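Local coordinates for protein S.cerevisiae chromosome XVI reading frame ORF YPL253c (Saccharomyces cerevisiae, PDB 2O0A) that helps organise microtubules with the minus-end-directed motor Kar3, recruiting Kar3 to microtubules and the spindle pole body; this domain has a kinesin motor fold but no nucleotide-binding site, at residues G24-C28 / V286-C291; F94-S100 / K263-N269; L107-L111 / F223-N229; I234-D238 / K278-I282; F237-I241 / L255-I259. All coordinates share one frame; numbering follows the deposited sequence.

Contact 1: residues G24-C28 / V286-C291; sequences GTMRC and VQTQLC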
# COMPACT_ATOMS: atom_id res chain seq x y z
N GLY A 24 -10.30 -6.12 14.86
CA GLY A 24 -9.64 -4.80 14.90
C GLY A 24 -8.16 -4.91 14.58
O GLY A 24 -7.35 -4.12 15.08
N THR A 25 -7.83 -5.88 13.73
CA THR A 25 -6.46 -6.22 13.38
C THR A 25 -5.88 -5.21 12.40
O THR A 25 -6.58 -4.74 11.50
CB THR A 25 -6.40 -7.63 12.72
OG1 THR A 25 -7.26 -8.54 13.42
CG2 THR A 25 -4.98 -8.16 12.77
N MET A 26 -4.60 -4.88 12.58
CA MET A 26 -3.89 -4.02 11.63
C MET A 26 -3.44 -4.88 10.45
O MET A 26 -2.68 -5.84 10.62
CB MET A 26 -2.70 -3.33 12.30
CG MET A 26 -1.85 -2.52 11.35
SD MET A 26 -2.80 -1.21 10.54
CE MET A 26 -3.04 -0.09 11.91
N ARG A 27 -3.91 -4.53 9.25
CA ARG A 27 -3.63 -5.33 8.05
C ARG A 27 -2.16 -5.27 7.68
O ARG A 27 -1.58 -4.19 7.54
CB ARG A 27 -4.48 -4.82 6.88
CG ARG A 27 -5.91 -5.25 6.94
CD ARG A 27 -6.75 -4.50 5.91
NE ARG A 27 -8.14 -4.94 5.98
CZ ARG A 27 -9.03 -4.48 6.86
NH1 ARG A 27 -8.68 -3.57 7.77
NH2 ARG A 27 -10.27 -4.93 6.84
N CYS A 28 -1.57 -6.46 7.53
CA CYS A 28 -0.16 -6.60 7.13
C CYS A 28 -0.02 -7.86 6.29
O CYS A 28 -0.26 -8.98 6.76
CB CYS A 28 0.75 -6.62 8.35
SG CYS A 28 2.50 -6.57 7.96
N VAL A 286 4.41 -3.70 13.22
CA VAL A 286 3.19 -3.21 12.59
C VAL A 286 1.94 -3.84 13.21
O VAL A 286 0.97 -3.14 13.51
CB VAL A 286 3.20 -3.46 11.05
CG1 VAL A 286 1.79 -3.31 10.44
CG2 VAL A 286 4.20 -2.53 10.38
N GLN A 287 2.01 -5.15 13.43
CA GLN A 287 0.84 -5.93 13.86
C GLN A 287 0.67 -6.04 15.37
O GLN A 287 -0.33 -6.61 15.84
CB GLN A 287 0.90 -7.33 13.23
CG GLN A 287 0.86 -7.30 11.70
CD GLN A 287 1.04 -8.67 11.07
OE1 GLN A 287 0.07 -9.40 10.85
NE2 GLN A 287 2.28 -9.02 10.76
N THR A 288 1.62 -5.49 16.14
CA THR A 288 1.53 -5.54 17.61
C THR A 288 1.53 -4.17 18.31
O THR A 288 0.99 -4.03 19.41
CB THR A 288 2.63 -6.46 18.25
OG1 THR A 288 3.94 -5.97 17.94
CG2 THR A 288 2.50 -7.90 17.78
N GLN A 289 2.11 -3.17 17.66
CA GLN A 289 2.30 -1.87 18.29
C GLN A 289 1.36 -0.78 17.76
O GLN A 289 1.41 0.36 18.22
CB GLN A 289 3.76 -1.43 18.17
CG GLN A 289 4.76 -2.37 18.83
CD GLN A 289 6.11 -1.72 19.08
OE1 GLN A 289 6.19 -0.58 19.54
NE2 GLN A 289 7.18 -2.45 18.80
N LEU A 290 0.51 -1.15 16.80
CA LEU A 290 -0.47 -0.24 16.22
C LEU A 290 -1.90 -0.74 16.45
O LEU A 290 -2.72 -0.05 17.06
CB LEU A 290 -0.20 -0.00 14.72
CG LEU A 290 1.19 0.42 14.22
CD1 LEU A 290 1.25 0.35 12.70
CD2 LEU A 290 1.61 1.82 14.70
N CYS A 291 -2.20 -1.95 15.97
CA CYS A 291 -3.53 -2.55 16.12
C CYS A 291 -4.45 -1.73 17.03
O CYS A 291 -5.66 -1.63 16.79
CB CYS A 291 -3.43 -3.99 16.64
SG CYS A 291 -3.19 -5.24 15.36

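Contact 2: residues F94-S100 / K263-N269; sequences FNLISLS and KSFFLLN. With EDO (1,2-ethanediol), chain B.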
# COMPACT_ATOMS: atom_id res chain seq x y z
N PHE A 94 -8.62 5.93 3.44
CA PHE A 94 -7.86 4.71 3.61
C PHE A 94 -6.52 4.76 2.90
O PHE A 94 -6.23 5.68 2.17
CB PHE A 94 -8.68 3.47 3.21
CG PHE A 94 -9.02 3.36 1.73
CD1 PHE A 94 -8.53 2.29 0.99
CD2 PHE A 94 -9.89 4.27 1.09
CE1 PHE A 94 -8.85 2.13 -0.36
CE2 PHE A 94 -10.24 4.12 -0.25
CZ PHE A 94 -9.71 3.03 -0.99
N ASN A 95 -5.72 3.73 3.13
CA ASN A 95 -4.37 3.74 2.56
C ASN A 95 -3.87 2.37 2.17
O ASN A 95 -4.44 1.34 2.55
CB ASN A 95 -3.38 4.46 3.50
CG ASN A 95 -3.07 3.67 4.76
OD1 ASN A 95 -2.59 2.53 4.70
ND2 ASN A 95 -3.31 4.28 5.92
N LEU A 96 -2.80 2.40 1.38
CA LEU A 96 -1.98 1.23 1.10
C LEU A 96 -0.55 1.69 1.31
O LEU A 96 -0.06 2.58 0.62
CB LEU A 96 -2.21 0.76 -0.35
CG LEU A 96 -1.29 -0.33 -0.89
CD1 LEU A 96 -1.28 -1.55 0.02
CD2 LEU A 96 -1.66 -0.72 -2.34
N ILE A 97 0.11 1.11 2.31
CA ILE A 97 1.48 1.48 2.65
C ILE A 97 2.38 0.32 2.22
O ILE A 97 2.34 -0.75 2.82
CB ILE A 97 1.62 1.79 4.16
CG1 ILE A 97 0.77 3.01 4.49
CG2 ILE A 97 3.12 2.04 4.52
CD1 ILE A 97 0.53 3.24 5.98
N SER A 98 3.16 0.56 1.15
CA SER A 98 3.94 -0.49 0.51
C SER A 98 5.43 -0.32 0.82
O SER A 98 6.00 0.74 0.55
CB SER A 98 3.69 -0.47 -1.00
OG SER A 98 4.44 -1.51 -1.64
N LEU A 99 6.01 -1.36 1.42
CA LEU A 99 7.45 -1.40 1.74
C LEU A 99 8.15 -2.31 0.75
O LEU A 99 7.75 -3.47 0.54
CB LEU A 99 7.64 -1.94 3.16
CG LEU A 99 7.41 -0.99 4.34
CD1 LEU A 99 6.00 -0.46 4.39
CD2 LEU A 99 7.76 -1.66 5.66
N SER A 100 9.21 -1.79 0.16
CA SER A 100 9.98 -2.50 -0.87
C SER A 100 11.43 -2.16 -0.66
O SER A 100 11.73 -1.11 -0.11
CB SER A 100 9.56 -2.04 -2.25
OG SER A 100 8.23 -2.48 -2.58
N LYS A 263 -7.96 4.17 7.46
CA LYS A 263 -7.84 2.72 7.48
C LYS A 263 -6.55 2.37 6.76
O LYS A 263 -6.25 2.95 5.73
CB LYS A 263 -9.00 2.05 6.75
CG LYS A 263 -10.38 2.27 7.34
CD LYS A 263 -10.55 1.46 8.61
CE LYS A 263 -10.89 0.01 8.33
NZ LYS A 263 -11.08 -0.74 9.62
N SER A 264 -5.80 1.42 7.32
CA SER A 264 -4.48 1.04 6.78
C SER A 264 -4.38 -0.38 6.23
O SER A 264 -5.05 -1.31 6.68
CB SER A 264 -3.37 1.22 7.84
OG SER A 264 -3.26 2.56 8.30
N PHE A 265 -3.48 -0.53 5.27
CA PHE A 265 -3.15 -1.83 4.72
C PHE A 265 -1.66 -1.80 4.47
O PHE A 265 -1.19 -1.10 3.56
CB PHE A 265 -3.92 -2.01 3.40
CG PHE A 265 -3.83 -3.39 2.76
CD1 PHE A 265 -4.99 -4.13 2.55
CD2 PHE A 265 -2.61 -3.89 2.27
CE1 PHE A 265 -4.96 -5.38 1.90
CE2 PHE A 265 -2.56 -5.15 1.63
CZ PHE A 265 -3.74 -5.89 1.44
N PHE A 266 -0.88 -2.55 5.26
CA PHE A 266 0.56 -2.62 5.03
C PHE A 266 0.88 -3.78 4.11
O PHE A 266 0.40 -4.89 4.30
CB PHE A 266 1.31 -2.78 6.36
CG PHE A 266 1.34 -1.52 7.19
CD1 PHE A 266 2.44 -0.66 7.12
CD2 PHE A 266 0.27 -1.18 8.02
CE1 PHE A 266 2.46 0.52 7.90
CE2 PHE A 266 0.30 -0.00 8.79
CZ PHE A 266 1.39 0.83 8.73
N LEU A 267 1.72 -3.50 3.11
CA LEU A 267 2.14 -4.48 2.14
C LEU A 267 3.67 -4.57 2.18
O LEU A 267 4.36 -3.58 1.94
CB LEU A 267 1.67 -4.08 0.73
CG LEU A 267 2.03 -5.08 -0.37
CD1 LEU A 267 1.37 -6.45 -0.14
CD2 LEU A 267 1.66 -4.53 -1.77
N LEU A 268 4.18 -5.74 2.54
CA LEU A 268 5.63 -5.93 2.62
C LEU A 268 6.09 -6.76 1.45
O LEU A 268 5.71 -7.92 1.32
CB LEU A 268 6.04 -6.54 3.97
CG LEU A 268 6.17 -5.46 5.06
CD1 LEU A 268 4.84 -4.81 5.41
CD2 LEU A 268 6.78 -6.05 6.31
N ASN A 269 6.86 -6.15 0.57
CA ASN A 269 7.32 -6.82 -0.65
C ASN A 269 8.68 -7.44 -0.39
O ASN A 269 9.68 -6.73 -0.27
CB ASN A 269 7.38 -5.84 -1.83
CG ASN A 269 6.01 -5.29 -2.17
OD1 ASN A 269 5.21 -5.95 -2.84
ND2 ASN A 269 5.74 -4.06 -1.72
C1 EDO B . 6.48 -8.64 -4.62
O1 EDO B . 6.18 -7.40 -5.26
C2 EDO B . 8.00 -8.76 -4.47
O2 EDO B . 8.63 -7.94 -5.46

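Contact 3: residues L107-L111 / F223-N229; sequences LRESL and FYFIELN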
# COMPACT_ATOMS: atom_id res chain seq x y z
N LEU A 107 4.19 -2.03 -9.50
CA LEU A 107 3.09 -2.08 -8.52
C LEU A 107 2.25 -0.81 -8.60
O LEU A 107 1.00 -0.87 -8.58
CB LEU A 107 3.62 -2.29 -7.10
CG LEU A 107 2.52 -2.58 -6.07
CD1 LEU A 107 1.93 -4.01 -6.25
CD2 LEU A 107 3.06 -2.39 -4.66
N ARG A 108 2.93 0.32 -8.71
CA ARG A 108 2.30 1.61 -8.88
C ARG A 108 1.42 1.66 -10.14
O ARG A 108 0.27 2.07 -10.10
CB ARG A 108 3.36 2.72 -8.90
CG ARG A 108 2.77 4.12 -8.90
CD ARG A 108 3.84 5.15 -9.23
NE ARG A 108 5.01 4.95 -8.41
CZ ARG A 108 6.27 4.84 -8.83
NH1 ARG A 108 6.63 4.99 -10.10
NH2 ARG A 108 7.21 4.62 -7.93
N GLU A 109 1.99 1.17 -11.25
CA GLU A 109 1.31 1.07 -12.53
C GLU A 109 0.04 0.22 -12.40
O GLU A 109 -1.05 0.62 -12.81
CB GLU A 109 2.28 0.40 -13.51
CG GLU A 109 1.80 0.22 -14.93
CD GLU A 109 2.88 -0.37 -15.82
OE1 GLU A 109 3.40 -1.47 -15.50
OE2 GLU A 109 3.23 0.27 -16.83
N SER A 110 0.20 -0.95 -11.78
CA SER A 110 -0.91 -1.88 -11.60
C SER A 110 -2.01 -1.29 -10.72
O SER A 110 -3.19 -1.50 -10.99
CB SER A 110 -0.42 -3.21 -11.02
OG SER A 110 0.36 -3.86 -12.02
N LEU A 111 -1.60 -0.53 -9.71
CA LEU A 111 -2.56 0.10 -8.82
C LEU A 111 -3.44 1.06 -9.61
O LEU A 111 -4.66 1.01 -9.51
CB LEU A 111 -1.84 0.86 -7.70
CG LEU A 111 -2.73 1.71 -6.79
CD1 LEU A 111 -3.77 0.88 -6.04
CD2 LEU A 111 -1.86 2.48 -5.82
N PHE A 223 -7.85 8.25 -0.73
CA PHE A 223 -6.98 7.08 -0.67
C PHE A 223 -5.52 7.52 -0.80
O PHE A 223 -5.21 8.33 -1.66
CB PHE A 223 -7.34 6.13 -1.82
CG PHE A 223 -6.29 5.08 -2.07
CD1 PHE A 223 -6.06 4.10 -1.10
CD2 PHE A 223 -5.53 5.08 -3.24
CE1 PHE A 223 -5.08 3.13 -1.28
CE2 PHE A 223 -4.53 4.10 -3.45
CZ PHE A 223 -4.30 3.12 -2.46
N TYR A 224 -4.64 6.97 0.04
CA TYR A 224 -3.22 7.31 0.01
C TYR A 224 -2.41 6.07 -0.25
O TYR A 224 -2.52 5.10 0.50
CB TYR A 224 -2.76 7.95 1.33
CG TYR A 224 -3.58 9.13 1.73
CD1 TYR A 224 -3.15 10.43 1.46
CD2 TYR A 224 -4.79 8.95 2.42
CE1 TYR A 224 -3.92 11.53 1.84
CE2 TYR A 224 -5.56 10.05 2.79
CZ TYR A 224 -5.12 11.32 2.50
OH TYR A 224 -5.88 12.41 2.89
N PHE A 225 -1.58 6.12 -1.30
CA PHE A 225 -0.62 5.05 -1.58
C PHE A 225 0.76 5.56 -1.21
O PHE A 225 1.27 6.51 -1.80
CB PHE A 225 -0.70 4.68 -3.06
CG PHE A 225 0.30 3.65 -3.50
CD1 PHE A 225 0.42 2.44 -2.85
CD2 PHE A 225 1.07 3.88 -4.64
CE1 PHE A 225 1.33 1.46 -3.29
CE2 PHE A 225 1.98 2.91 -5.10
CZ PHE A 225 2.11 1.70 -4.42
N ILE A 226 1.33 4.93 -0.19
CA ILE A 226 2.63 5.33 0.34
C ILE A 226 3.67 4.33 -0.14
O ILE A 226 3.50 3.13 0.02
CB ILE A 226 2.59 5.38 1.89
CG1 ILE A 226 1.54 6.38 2.37
CG2 ILE A 226 4.00 5.63 2.45
CD1 ILE A 226 1.77 7.82 1.90
N GLU A 227 4.76 4.83 -0.75
CA GLU A 227 5.84 3.96 -1.20
C GLU A 227 7.08 4.23 -0.37
O GLU A 227 7.62 5.34 -0.38
CB GLU A 227 6.13 4.17 -2.69
CG GLU A 227 5.01 3.65 -3.58
CD GLU A 227 5.25 3.99 -5.04
OE1 GLU A 227 4.83 5.08 -5.47
OE2 GLU A 227 5.83 3.16 -5.74
N LEU A 228 7.52 3.21 0.34
CA LEU A 228 8.79 3.25 1.05
C LEU A 228 9.65 2.18 0.38
O LEU A 228 9.57 1.03 0.74
CB LEU A 228 8.58 2.98 2.53
CG LEU A 228 7.81 4.05 3.30
CD1 LEU A 228 7.22 3.51 4.56
CD2 LEU A 228 8.72 5.27 3.55
N ASN A 229 10.43 2.58 -0.62
CA ASN A 229 10.92 1.60 -1.60
C ASN A 229 12.43 1.33 -1.56
O ASN A 229 13.01 0.79 -2.51
CB ASN A 229 10.47 1.95 -3.03
CG ASN A 229 8.96 1.76 -3.27
OD1 ASN A 229 8.19 1.34 -2.37
ND2 ASN A 229 8.53 2.06 -4.49

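Contact 4: residues I234-D238 / K278-I282; sequences IEQFD and KLLTI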
# COMPACT_ATOMS: atom_id res chain seq x y z
N ILE A 234 12.49 2.62 4.73
CA ILE A 234 11.78 1.71 5.63
C ILE A 234 12.23 1.88 7.09
O ILE A 234 11.42 1.81 8.01
CB ILE A 234 11.95 0.25 5.18
CG1 ILE A 234 11.22 0.04 3.84
CG2 ILE A 234 11.44 -0.71 6.24
CD1 ILE A 234 11.67 -1.21 3.09
N GLU A 235 13.53 2.09 7.27
CA GLU A 235 14.11 2.28 8.59
C GLU A 235 13.70 3.60 9.21
O GLU A 235 13.48 3.68 10.42
CB GLU A 235 15.63 2.18 8.51
CG GLU A 235 16.13 0.78 8.27
CD GLU A 235 17.63 0.73 8.10
OE1 GLU A 235 18.23 1.78 7.75
OE2 GLU A 235 18.20 -0.36 8.29
N GLN A 236 13.57 4.62 8.36
CA GLN A 236 13.06 5.92 8.79
C GLN A 236 11.63 5.77 9.30
O GLN A 236 11.28 6.29 10.36
CB GLN A 236 13.17 6.95 7.67
CG GLN A 236 13.23 8.40 8.16
CD GLN A 236 13.69 9.37 7.08
OE1 GLN A 236 13.11 10.44 6.91
NE2 GLN A 236 14.74 9.00 6.36
N PHE A 237 10.80 5.02 8.57
CA PHE A 237 9.47 4.67 9.04
C PHE A 237 9.54 3.98 10.41
O PHE A 237 8.84 4.35 11.35
CB PHE A 237 8.76 3.78 8.00
CG PHE A 237 7.67 2.91 8.55
CD1 PHE A 237 6.50 3.46 9.08
CD2 PHE A 237 7.78 1.52 8.50
CE1 PHE A 237 5.48 2.63 9.56
CE2 PHE A 237 6.78 0.70 8.98
CZ PHE A 237 5.62 1.25 9.51
N ASP A 238 10.41 2.98 10.52
CA ASP A 238 10.52 2.22 11.75
C ASP A 238 10.93 3.11 12.93
O ASP A 238 10.33 3.03 14.00
CB ASP A 238 11.53 1.09 11.59
CG ASP A 238 11.62 0.22 12.83
OD1 ASP A 238 10.67 -0.54 13.07
OD2 ASP A 238 12.64 0.31 13.56
N LYS A 278 15.05 -7.86 8.54
CA LYS A 278 14.62 -6.55 9.04
C LYS A 278 13.15 -6.30 8.72
O LYS A 278 12.39 -5.85 9.59
CB LYS A 278 15.48 -5.45 8.43
CG LYS A 278 16.87 -5.35 9.06
CD LYS A 278 16.94 -4.19 10.02
CE LYS A 278 18.35 -3.59 10.08
NZ LYS A 278 19.38 -4.57 10.53
N LEU A 279 12.75 -6.62 7.49
CA LEU A 279 11.35 -6.47 7.08
C LEU A 279 10.43 -7.40 7.87
O LEU A 279 9.32 -7.02 8.24
CB LEU A 279 11.18 -6.60 5.56
CG LEU A 279 11.34 -5.31 4.72
CD1 LEU A 279 12.70 -4.62 4.89
CD2 LEU A 279 11.03 -5.51 3.23
N LEU A 280 10.89 -8.62 8.17
CA LEU A 280 10.10 -9.50 9.04
C LEU A 280 9.95 -8.89 10.44
O LEU A 280 8.87 -8.86 10.99
CB LEU A 280 10.72 -10.90 9.12
CG LEU A 280 10.68 -11.71 7.82
CD1 LEU A 280 11.57 -12.93 7.96
CD2 LEU A 280 9.24 -12.12 7.47
N THR A 281 11.04 -8.35 11.00
CA THR A 281 10.95 -7.68 12.29
C THR A 281 9.93 -6.53 12.30
O THR A 281 9.12 -6.40 13.21
CB THR A 281 12.33 -7.21 12.77
OG1 THR A 281 13.16 -8.36 12.96
CG2 THR A 281 12.23 -6.42 14.08
N ILE A 282 9.96 -5.73 11.25
CA ILE A 282 9.04 -4.60 11.12
C ILE A 282 7.60 -5.08 11.03
O ILE A 282 6.71 -4.50 11.65
CB ILE A 282 9.44 -3.69 9.95
CG1 ILE A 282 10.80 -3.07 10.27
CG2 ILE A 282 8.38 -2.60 9.71
CD1 ILE A 282 11.44 -2.29 9.16

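Contact 5: residues F237-I241 / L255-I259; sequences FDKSI and LKKLI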
# COMPACT_ATOMS: atom_id res chain seq x y z
N PHE A 237 10.80 5.02 8.57
CA PHE A 237 9.47 4.67 9.04
C PHE A 237 9.54 3.98 10.41
O PHE A 237 8.84 4.35 11.35
CB PHE A 237 8.76 3.78 8.00
CG PHE A 237 7.67 2.91 8.55
CD1 PHE A 237 6.50 3.46 9.08
CD2 PHE A 237 7.78 1.52 8.50
CE1 PHE A 237 5.48 2.63 9.56
CE2 PHE A 237 6.78 0.70 8.98
CZ PHE A 237 5.62 1.25 9.51
N ASP A 238 10.41 2.98 10.52
CA ASP A 238 10.52 2.22 11.75
C ASP A 238 10.93 3.11 12.93
O ASP A 238 10.33 3.03 14.00
CB ASP A 238 11.53 1.09 11.59
CG ASP A 238 11.62 0.22 12.83
OD1 ASP A 238 10.67 -0.54 13.07
OD2 ASP A 238 12.64 0.31 13.56
N LYS A 239 11.97 3.92 12.71
CA LYS A 239 12.48 4.85 13.72
C LYS A 239 11.44 5.88 14.10
O LYS A 239 11.18 6.10 15.29
CB LYS A 239 13.73 5.56 13.21
CG LYS A 239 15.04 5.05 13.79
CD LYS A 239 16.21 5.90 13.32
CE LYS A 239 16.50 5.67 11.84
NZ LYS A 239 17.77 6.33 11.42
N SER A 240 10.85 6.51 13.09
CA SER A 240 9.92 7.62 13.30
C SER A 240 8.56 7.19 13.87
O SER A 240 7.88 8.01 14.48
CB SER A 240 9.71 8.41 12.00
OG SER A 240 8.77 7.77 11.16
N ILE A 241 8.17 5.93 13.65
CA ILE A 241 6.90 5.40 14.16
C ILE A 241 7.03 4.57 15.44
O ILE A 241 6.28 4.79 16.40
CB ILE A 241 6.12 4.59 13.06
CG1 ILE A 241 5.63 5.51 11.92
CG2 ILE A 241 4.96 3.76 13.67
CD1 ILE A 241 4.73 6.67 12.35
N LEU A 255 3.02 9.70 8.08
CA LEU A 255 2.80 8.32 8.50
C LEU A 255 1.96 8.24 9.78
O LEU A 255 1.01 7.47 9.87
CB LEU A 255 4.14 7.60 8.67
CG LEU A 255 4.85 7.35 7.34
CD1 LEU A 255 6.31 6.97 7.57
CD2 LEU A 255 4.13 6.26 6.58
N LYS A 256 2.27 9.10 10.74
CA LYS A 256 1.47 9.13 11.96
C LYS A 256 0.03 9.50 11.70
O LYS A 256 -0.88 8.91 12.29
CB LYS A 256 2.06 10.12 12.96
CG LYS A 256 3.29 9.59 13.64
CD LYS A 256 4.05 10.69 14.37
CE LYS A 256 5.33 10.13 14.95
NZ LYS A 256 5.09 9.18 16.07
N LYS A 257 -0.18 10.49 10.83
CA LYS A 257 -1.52 10.93 10.46
C LYS A 257 -2.31 9.82 9.78
O LYS A 257 -3.46 9.60 10.08
CB LYS A 257 -1.47 12.17 9.56
CG LYS A 257 -2.85 12.65 9.12
CD LYS A 257 -3.64 13.20 10.30
CE LYS A 257 -4.69 14.17 9.83
NZ LYS A 257 -5.25 14.90 11.00
N LEU A 258 -1.68 9.12 8.84
CA LEU A 258 -2.40 8.06 8.13
C LEU A 258 -2.75 6.88 9.02
O LEU A 258 -3.84 6.33 8.95
CB LEU A 258 -1.59 7.60 6.93
CG LEU A 258 -1.45 8.63 5.81
CD1 LEU A 258 -0.62 8.00 4.71
CD2 LEU A 258 -2.82 9.06 5.29
N ILE A 259 -1.81 6.49 9.88
CA ILE A 259 -2.03 5.36 10.78
C ILE A 259 -3.15 5.68 11.79
O ILE A 259 -3.99 4.84 12.08
CB ILE A 259 -0.73 4.99 11.50
CG1 ILE A 259 0.26 4.38 10.49
CG2 ILE A 259 -1.00 4.07 12.71
CD1 ILE A 259 1.74 4.42 10.90
O HOH W 1 7.87 9.27 16.85

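Contact 1: residues G24-C28 / V286-C291
With chi1 of M26 at 175°, its CG stands anti to the backbone N and is carried against helix 276-289, 3.6 Å from V286 O and 3.8 Å from V286 CG1. Bends at chi2 and chi3 then fold the M26 chain, bringing CE over L290 CB at 4.0 Å. Q287 places CG beside its own backbone N (chi1 -62°) and then runs out extended, laying CG 3.4 Å from C28 CB and the amide NE2 3.7 Å from C28 SG. That amide is tethered beyond the contact, NE2 donating to K60 O and S283 O. Replacing Q287 by an alanine would probably leave K60 O without this donor and open a gap beside C28. The polar link is made by C291, whose SG accepts M26 N at 3.1 Å with an N-H...S angle of 159°; the same sulfur lies 3.6 Å from M26 CB. G24 closes helix 4-23 with a Schellman motif, and the chain then turns into strand 27-32 of the central sheet, in keeping with Kinesin-14 motors, where a neck helix leads straight into the motor domain. The contact thus joins the C-terminal end of helix 276-289, with the residues just after it, to the lead-in of strand 27-32. With one clear hydrogen bond, to a soft sulfur acceptor, the fit probably depends mainly on shape and carbon contact.

Contact 2: residues F94-S100 / K263-N269
L99 O is gripped twice by N269: the backbone N comes in nearly along the C=O axis at 2.8 Å, while the side-chain ND2 reaches it at 3.1 Å from well above the carbonyl plane. The same ND2 makes a weak bond to S98 OG, and N269 OD1 accepts from O1 of a 1,2-ethanediol, probably from the crystallisation liquor, at 3.0 Å. Upstream the backbones pair in parallel: L99 N donates to L267 O, L267 N to I97 O, and I97 N to F265 O. These are neighbouring strands in the middle of the central sheet of the kinesin motor fold. Strand 94-99 runs into the turn before helix 105-116, the place where an active kinesin carries its P-loop, although this domain lacks a nucleotide-binding site. At the other end the backbone link is a weak N95 N to K263 O bond, and the N95 side chain adds to it. Its CG sits between the backbone N and the carbonyl carbon (chi1 71°), which turns the amide toward the partner strand; OD1 takes F265 N at 3.2 Å from above its carbonyl plane, and ND2 gives a bond to S264 OG at 2.9 Å, close to the amide plane. On the face of I97 and L99, the I97 CD1 methyl lies 4.2 Å from the centroid of the F266 ring, off-centre. On the other face L96 lies alongside F265, its CD1 3.5 Å from F265 CD2, and the F265 ring is stacked on Y29.

Contact 3: residues L107-L111 / F223-N229
R108 and E227 cross at about a right angle, and the arginine takes the carboxylate side-on with two nitrogens. This pair joins helix 105-116 to strand 221-228 of the central sheet in the kinesin motor fold, the helix running nearly antiparallel to the strand. NE donates to the syn lone pair of E227 OE1 at 2.9 Å (168° at the hydrogen), almost in the guanidinium plane, whereas NH2 meets OE2 at 3.0 Å with a clear tilt, the two flat groups being turned 57° apart. A bend in the arginine at chi3 (-50°) swings the guanidinium round to present this edge. N229 ND2, which also bonds D188, donates to E227 OE2 at 3.2 Å from the same face of the carboxylate as R108 NH2, so this oxygen holds two donors. Beyond the pair, R108 NH1 serves the carbonyls of F185 and C187, and D188 forms a salt bridge with NH2; two carboxylates, E227 and D188, probably stabilise the buried positive charge. Next to the salt bridge, L111 slides past F225 in the opposite direction and sets its CD2 methyl over one face of the ring, 3.6 Å from the centroid. The same methyl reaches F223 differently, at the ring edge, 3.9 Å from CE2. L107 also comes in at an edge, that of F225, where L107 CD2 lies 4.2 Å from F225 CZ.

Contact 4: residues I234-D238 / K278-I282
I282 fills the tight part of the contact with both its branches. Its CD1 presses against I234 CG2 at 3.3 Å, tighter than usual for two carbons, while its CG2, standing anti to the backbone N, meets the edge of the F237 ring 3.7 Å from CE2. I234 extends its longer branch toward L279; the two side chains cross at about a right angle, I234 CD1 4.0 Å from L279 CD1. D238 bounds this apolar patch: OD1 lies 3.8 Å from I282 CG1, a contact of carboxylate with aliphatic carbon, and OD2 is taken by K243 in a salt bridge. The outer side is much looser. E235 and K278 carry opposite charges, yet E235 OE2 stays 4.9 Å from K278 NZ and comes closer, 3.7 Å, to K278 CE. The repeatedly bent lysine is exposed, and the attraction between the two groups is likely to be weak and screened by solvent. Aliphatic branches thus lie inside and charged ends outside. The axes of segments 234-238 and 278-282 run at 30° to each other and come within 11.3 Å. Helices 231-243 and 276-289 lie together on one side of the central sheet: L279 and I234 back onto L268 and L99 of its inner strands, F237 touches the F266 ring, and helix 250-261 also packs against helix 231-243.

Contact 5: residues F237-I241 / L255-I259
I241 meets helix 250-261 through its CD1, the end of a side chain bent at chi2 (-57°). Helices 231-243 and 250-261, consecutive in the chain, pack beside each other on the central sheet of the kinesin motor fold, their segments 237-241 and 255-259 crossing at -74°; by chain order they probably match helices that face the microtubule in kinesin motors. The apolar contacts gather round that methyl: it lies 3.5 Å from K256 CG and 3.8 Å from L255 CB, and meets I259 CD1 tip to tip at 4.0 Å. Farther in, L255 CD1 lies 3.8 Å from F237 CD1, their side chains crossing at about a right angle. Exchanging I241 for an alanine would probably leave a gap against L255 and I259 and deprive the aliphatic part of K256 of its neighbour. The polar contacts are those of K256 and S240, where helix 231-243 widens into a pi-type turn at 239-241. K256 slides past I241 in the opposite direction, bringing CE to 3.3 Å from S240 O, and its bend at chi4 turns the ammonium toward a bound water. This water donates to S240 O at 2.7 Å and accepts from K256 NZ at 2.9 Å.

Contacts 2 and 3 form the buried centre, strand 94-99 lying beside strand 221-228; contacts 1, 4 and 5 are only partly buried and sit farther out, though contact 1 reaches the same sheet through strand 27-32, beside 265-270. The chemistry follows place: contact 2 relies on backbone pairing and two asparagines, contact 3 on an enclosed salt bridge, contact 1 on a sulfur acceptor, contact 5 on a water bridge, and contact 4 on aliphatic packing with unjoined charges. Helix 231-243 serves contacts 4 and 5, where F237 faces both partner helices, and helix 276-289 serves contacts 1 and 4. Opposite these helices, helix 105-116 of contact 3 packs on the other side of the sheet.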